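Local coordinates for Acarbose/maltose binding protein GacH (Streptomyces glaucescens, PDB 3K01) that serves as the solute receptor of an ABC transporter, binding acarbose and an acarbose homolog and probably maltose, at residues N81-V95 and Q295-N308. Residues are numbered along the deposited sequence; the frame is centred on the assembly and turned at random. Where two conformers were deposited one is given.
Sequences NSGAPDVMRTEVAWV and QGGWNLSVYAGSKN
Trp-298 and Arg-89 give a compact example of a cation held flat on an indole. The guanidinium lies on one face of the ring with its plane only 5° from the indole's, and Arg-89 CZ sits 3.5 Å from Trp-298 CG. Arg-89 reaches this place because its chain is extended from CG to NE, with CG anti to the backbone N (chi1 -159°). Over the opposite face comes Glu-91, its CB 4.1 Å from the centre of the six-membered ring. The indole's edge at CZ3 and CH2 meets the six-membered ring of Trp-94 in a T-shaped pair, planes at 87°. Behind these rings, the hydrogen-bonded pairs Met-88/Ser-301 and Thr-90/Asn-299 set the register of antiparallel strands 87-91 and 295-302. In the mixed sheet of this bacterial solute-binding protein, 87-91 lies between parallel strand 28-34 and 295-302, which pairs on its other side with 132-148. At the other end, Ser-306 OG donates to Asp-86 OD1 (2.7 Å) while accepting from Asn-308 N in an ST turn; Asp-86 OD2 takes Thr-31 N. Nearby, Ala-84 CB rests over the Tyr-303 ring, 3.6 Å from its centre. In the second shell, Arg-89 NE donates to Gln-138 OE1 and NH1 to Thr-35 OG1, fixing the guanidinium's rotation. Together, indole face and polar bonds would hold the buried guanidinium flat and probably favour its charged state.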
# COMPACT_ATOMS: atom_id res chain seq x y z
N ASN A 81 27.54 2.56 11.03
CA ASN A 81 28.52 2.14 10.04
C ASN A 81 28.96 0.69 10.22
O ASN A 81 30.13 0.37 9.99
CB ASN A 81 29.73 3.07 10.04
CG ASN A 81 30.51 3.01 8.76
OD1 ASN A 81 29.97 2.70 7.69
ND2 ASN A 81 31.81 3.33 8.85
N SER A 82 28.04 -0.19 10.60
CA SER A 82 28.40 -1.58 10.90
C SER A 82 27.19 -2.51 10.87
O SER A 82 26.15 -2.21 11.46
CB SER A 82 29.04 -1.67 12.29
OG SER A 82 29.53 -2.97 12.52
N GLY A 83 27.33 -3.62 10.16
CA GLY A 83 26.29 -4.65 10.19
C GLY A 83 25.09 -4.36 9.30
O GLY A 83 24.09 -5.09 9.36
N ALA A 84 25.16 -3.32 8.47
CA ALA A 84 24.06 -3.01 7.56
C ALA A 84 24.05 -4.03 6.42
O ALA A 84 25.10 -4.50 5.96
CB ALA A 84 24.18 -1.60 7.00
N PRO A 85 22.86 -4.36 5.91
CA PRO A 85 22.78 -5.29 4.79
C PRO A 85 23.27 -4.61 3.53
O PRO A 85 23.32 -3.38 3.47
CB PRO A 85 21.28 -5.60 4.70
CG PRO A 85 20.64 -4.32 5.18
CD PRO A 85 21.53 -3.87 6.31
N ASP A 86 23.60 -5.39 2.51
CA ASP A 86 23.84 -4.83 1.18
C ASP A 86 22.53 -4.41 0.50
O ASP A 86 22.48 -3.39 -0.18
CB ASP A 86 24.62 -5.81 0.32
CG ASP A 86 25.93 -6.17 0.94
OD1 ASP A 86 26.80 -5.28 0.99
OD2 ASP A 86 26.05 -7.32 1.42
N VAL A 87 21.51 -5.27 0.66
CA VAL A 87 20.24 -5.05 0.02
C VAL A 87 19.15 -5.09 1.09
O VAL A 87 19.10 -6.00 1.91
CB VAL A 87 19.97 -6.10 -1.06
CG1 VAL A 87 18.55 -5.95 -1.63
CG2 VAL A 87 21.02 -5.97 -2.19
N MET A 88 18.27 -4.09 1.04
CA MET A 88 17.22 -3.94 2.06
C MET A 88 15.87 -3.94 1.35
O MET A 88 15.64 -3.14 0.44
CB MET A 88 17.44 -2.58 2.77
CG MET A 88 16.42 -2.18 3.83
SD MET A 88 16.46 -3.37 5.18
CE MET A 88 14.93 -2.94 6.05
N ARG A 89 14.96 -4.81 1.81
CA ARG A 89 13.57 -4.72 1.34
C ARG A 89 12.94 -3.46 1.95
O ARG A 89 12.97 -3.28 3.17
CB ARG A 89 12.77 -5.96 1.70
CG ARG A 89 11.56 -6.11 0.83
CD ARG A 89 10.57 -7.06 1.41
NE ARG A 89 9.55 -7.51 0.47
CZ ARG A 89 8.38 -8.03 0.86
NH1 ARG A 89 8.11 -8.15 2.15
NH2 ARG A 89 7.52 -8.46 -0.04
N THR A 90 12.40 -2.59 1.09
CA THR A 90 12.02 -1.23 1.50
C THR A 90 10.56 -0.96 1.19
O THR A 90 10.13 -1.06 0.05
CB THR A 90 12.85 -0.12 0.77
OG1 THR A 90 12.86 -0.35 -0.65
CG2 THR A 90 14.29 -0.07 1.28
N GLU A 91 9.77 -0.63 2.21
CA GLU A 91 8.37 -0.33 1.95
C GLU A 91 8.35 0.92 1.07
O GLU A 91 9.31 1.69 1.06
CB GLU A 91 7.66 -0.11 3.27
CG GLU A 91 6.16 -0.29 3.22
CD GLU A 91 5.40 1.02 3.14
OE1 GLU A 91 5.98 2.11 3.36
OE2 GLU A 91 4.17 0.96 2.90
N VAL A 92 7.27 1.13 0.31
CA VAL A 92 7.27 2.25 -0.62
C VAL A 92 7.64 3.60 0.03
O VAL A 92 8.39 4.39 -0.56
CB VAL A 92 5.97 2.38 -1.43
CG1 VAL A 92 5.81 1.22 -2.43
CG2 VAL A 92 4.72 2.54 -0.54
N ALA A 93 7.14 3.88 1.23
CA ALA A 93 7.44 5.15 1.92
C ALA A 93 8.87 5.15 2.47
O ALA A 93 9.45 6.22 2.72
CB ALA A 93 6.45 5.41 3.06
N TRP A 94 9.45 3.97 2.68
CA TRP A 94 10.77 3.90 3.28
C TRP A 94 11.86 4.31 2.29
O TRP A 94 12.97 4.64 2.73
CB TRP A 94 11.10 2.51 3.81
CG TRP A 94 10.25 2.01 4.93
CD1 TRP A 94 9.17 2.62 5.50
CD2 TRP A 94 10.38 0.73 5.54
NE1 TRP A 94 8.63 1.79 6.46
CE2 TRP A 94 9.36 0.62 6.51
CE3 TRP A 94 11.27 -0.35 5.37
CZ2 TRP A 94 9.19 -0.53 7.29
CZ3 TRP A 94 11.10 -1.49 6.16
CH2 TRP A 94 10.08 -1.56 7.11
N VAL A 95 11.60 4.29 0.99
CA VAL A 95 12.61 4.71 0.03
C VAL A 95 13.03 6.15 0.33
O VAL A 95 14.22 6.41 0.51
CB VAL A 95 12.14 4.55 -1.41
CG1 VAL A 95 13.22 5.06 -2.38
CG2 VAL A 95 11.83 3.09 -1.69
N GLN A 295 -1.42 3.78 -2.16
CA GLN A 295 -0.48 2.79 -2.69
C GLN A 295 0.39 2.23 -1.59
O GLN A 295 1.00 2.98 -0.83
CB GLN A 295 0.45 3.51 -3.65
CG GLN A 295 1.52 2.62 -4.28
CD GLN A 295 2.48 3.41 -5.12
OE1 GLN A 295 2.25 4.57 -5.42
NE2 GLN A 295 3.55 2.75 -5.56
N GLY A 296 0.48 0.90 -1.52
CA GLY A 296 1.43 0.23 -0.66
C GLY A 296 2.32 -0.70 -1.47
O GLY A 296 2.31 -0.70 -2.71
N GLY A 297 3.10 -1.47 -0.75
CA GLY A 297 3.97 -2.47 -1.38
C GLY A 297 5.41 -2.32 -0.93
O GLY A 297 5.74 -1.59 0.02
N TRP A 298 6.27 -3.02 -1.66
CA TRP A 298 7.69 -3.16 -1.30
C TRP A 298 8.53 -3.01 -2.53
O TRP A 298 8.15 -3.45 -3.61
CB TRP A 298 7.97 -4.54 -0.68
CG TRP A 298 7.29 -4.75 0.66
CD1 TRP A 298 6.04 -5.24 0.87
CD2 TRP A 298 7.81 -4.38 1.93
NE1 TRP A 298 5.76 -5.23 2.22
CE2 TRP A 298 6.83 -4.71 2.89
CE3 TRP A 298 9.03 -3.83 2.37
CZ2 TRP A 298 7.02 -4.49 4.26
CZ3 TRP A 298 9.22 -3.61 3.72
CH2 TRP A 298 8.21 -3.93 4.66
N ASN A 299 9.71 -2.43 -2.30
CA ASN A 299 10.77 -2.25 -3.27
C ASN A 299 12.02 -2.91 -2.70
O ASN A 299 12.05 -3.38 -1.56
CB ASN A 299 10.97 -0.75 -3.50
CG ASN A 299 9.76 -0.09 -4.13
OD1 ASN A 299 9.01 -0.72 -4.86
ND2 ASN A 299 9.58 1.20 -3.88
N LEU A 300 13.08 -2.88 -3.50
CA LEU A 300 14.41 -3.33 -3.06
C LEU A 300 15.42 -2.22 -3.28
O LEU A 300 15.45 -1.62 -4.36
CB LEU A 300 14.86 -4.55 -3.86
CG LEU A 300 13.87 -5.71 -3.77
CD1 LEU A 300 13.69 -6.38 -5.13
CD2 LEU A 300 14.29 -6.65 -2.67
N SER A 301 16.20 -1.95 -2.25
CA SER A 301 17.20 -0.89 -2.29
C SER A 301 18.56 -1.42 -1.90
O SER A 301 18.68 -2.46 -1.24
CB SER A 301 16.79 0.22 -1.33
OG SER A 301 15.55 0.78 -1.75
N VAL A 302 19.59 -0.69 -2.29
CA VAL A 302 20.97 -1.04 -2.01
C VAL A 302 21.49 -0.05 -0.97
O VAL A 302 21.29 1.16 -1.11
CB VAL A 302 21.81 -0.96 -3.30
CG1 VAL A 302 23.27 -1.23 -2.98
CG2 VAL A 302 21.29 -1.95 -4.37
N TYR A 303 22.12 -0.57 0.08
CA TYR A 303 22.71 0.27 1.10
C TYR A 303 23.85 1.11 0.53
O TYR A 303 24.74 0.59 -0.16
CB TYR A 303 23.17 -0.62 2.23
CG TYR A 303 24.09 0.02 3.24
CD1 TYR A 303 23.76 1.24 3.87
CD2 TYR A 303 25.28 -0.59 3.59
CE1 TYR A 303 24.61 1.82 4.81
CE2 TYR A 303 26.14 -0.01 4.55
CZ TYR A 303 25.79 1.18 5.14
OH TYR A 303 26.64 1.78 6.06
N ALA A 304 23.85 2.40 0.85
CA ALA A 304 24.84 3.34 0.30
C ALA A 304 26.26 2.91 0.60
O ALA A 304 27.15 3.13 -0.22
CB ALA A 304 24.60 4.75 0.82
N GLY A 305 26.49 2.32 1.77
CA GLY A 305 27.85 1.93 2.20
C GLY A 305 28.20 0.49 1.87
O GLY A 305 29.21 -0.03 2.37
N SER A 306 27.42 -0.16 1.01
CA SER A 306 27.72 -1.55 0.64
C SER A 306 29.14 -1.68 0.08
O SER A 306 29.56 -0.87 -0.74
CB SER A 306 26.73 -2.08 -0.40
OG SER A 306 27.14 -3.37 -0.87
N LYS A 307 29.82 -2.74 0.52
CA LYS A 307 31.14 -3.11 -0.02
C LYS A 307 31.02 -4.04 -1.21
O LYS A 307 32.03 -4.53 -1.73
CB LYS A 307 32.00 -3.75 1.08
CG LYS A 307 32.28 -2.83 2.27
CD LYS A 307 32.96 -1.53 1.88
CE LYS A 307 33.47 -0.78 3.11
NZ LYS A 307 33.87 0.61 2.76
N ASN A 308 29.80 -4.27 -1.66
CA ASN A 308 29.61 -5.08 -2.84
C ASN A 308 28.52 -4.51 -3.72
O ASN A 308 27.49 -5.15 -3.99
CB ASN A 308 29.36 -6.53 -2.48
CG ASN A 308 29.64 -7.46 -3.66
OD1 ASN A 308 29.92 -6.99 -4.79
ND2 ASN A 308 29.58 -8.76 -3.41
O HOH W 1 28.74 0.49 6.84
O HOH W 2 28.63 -4.44 2.66
O HOH W 3 2.85 -1.23 2.09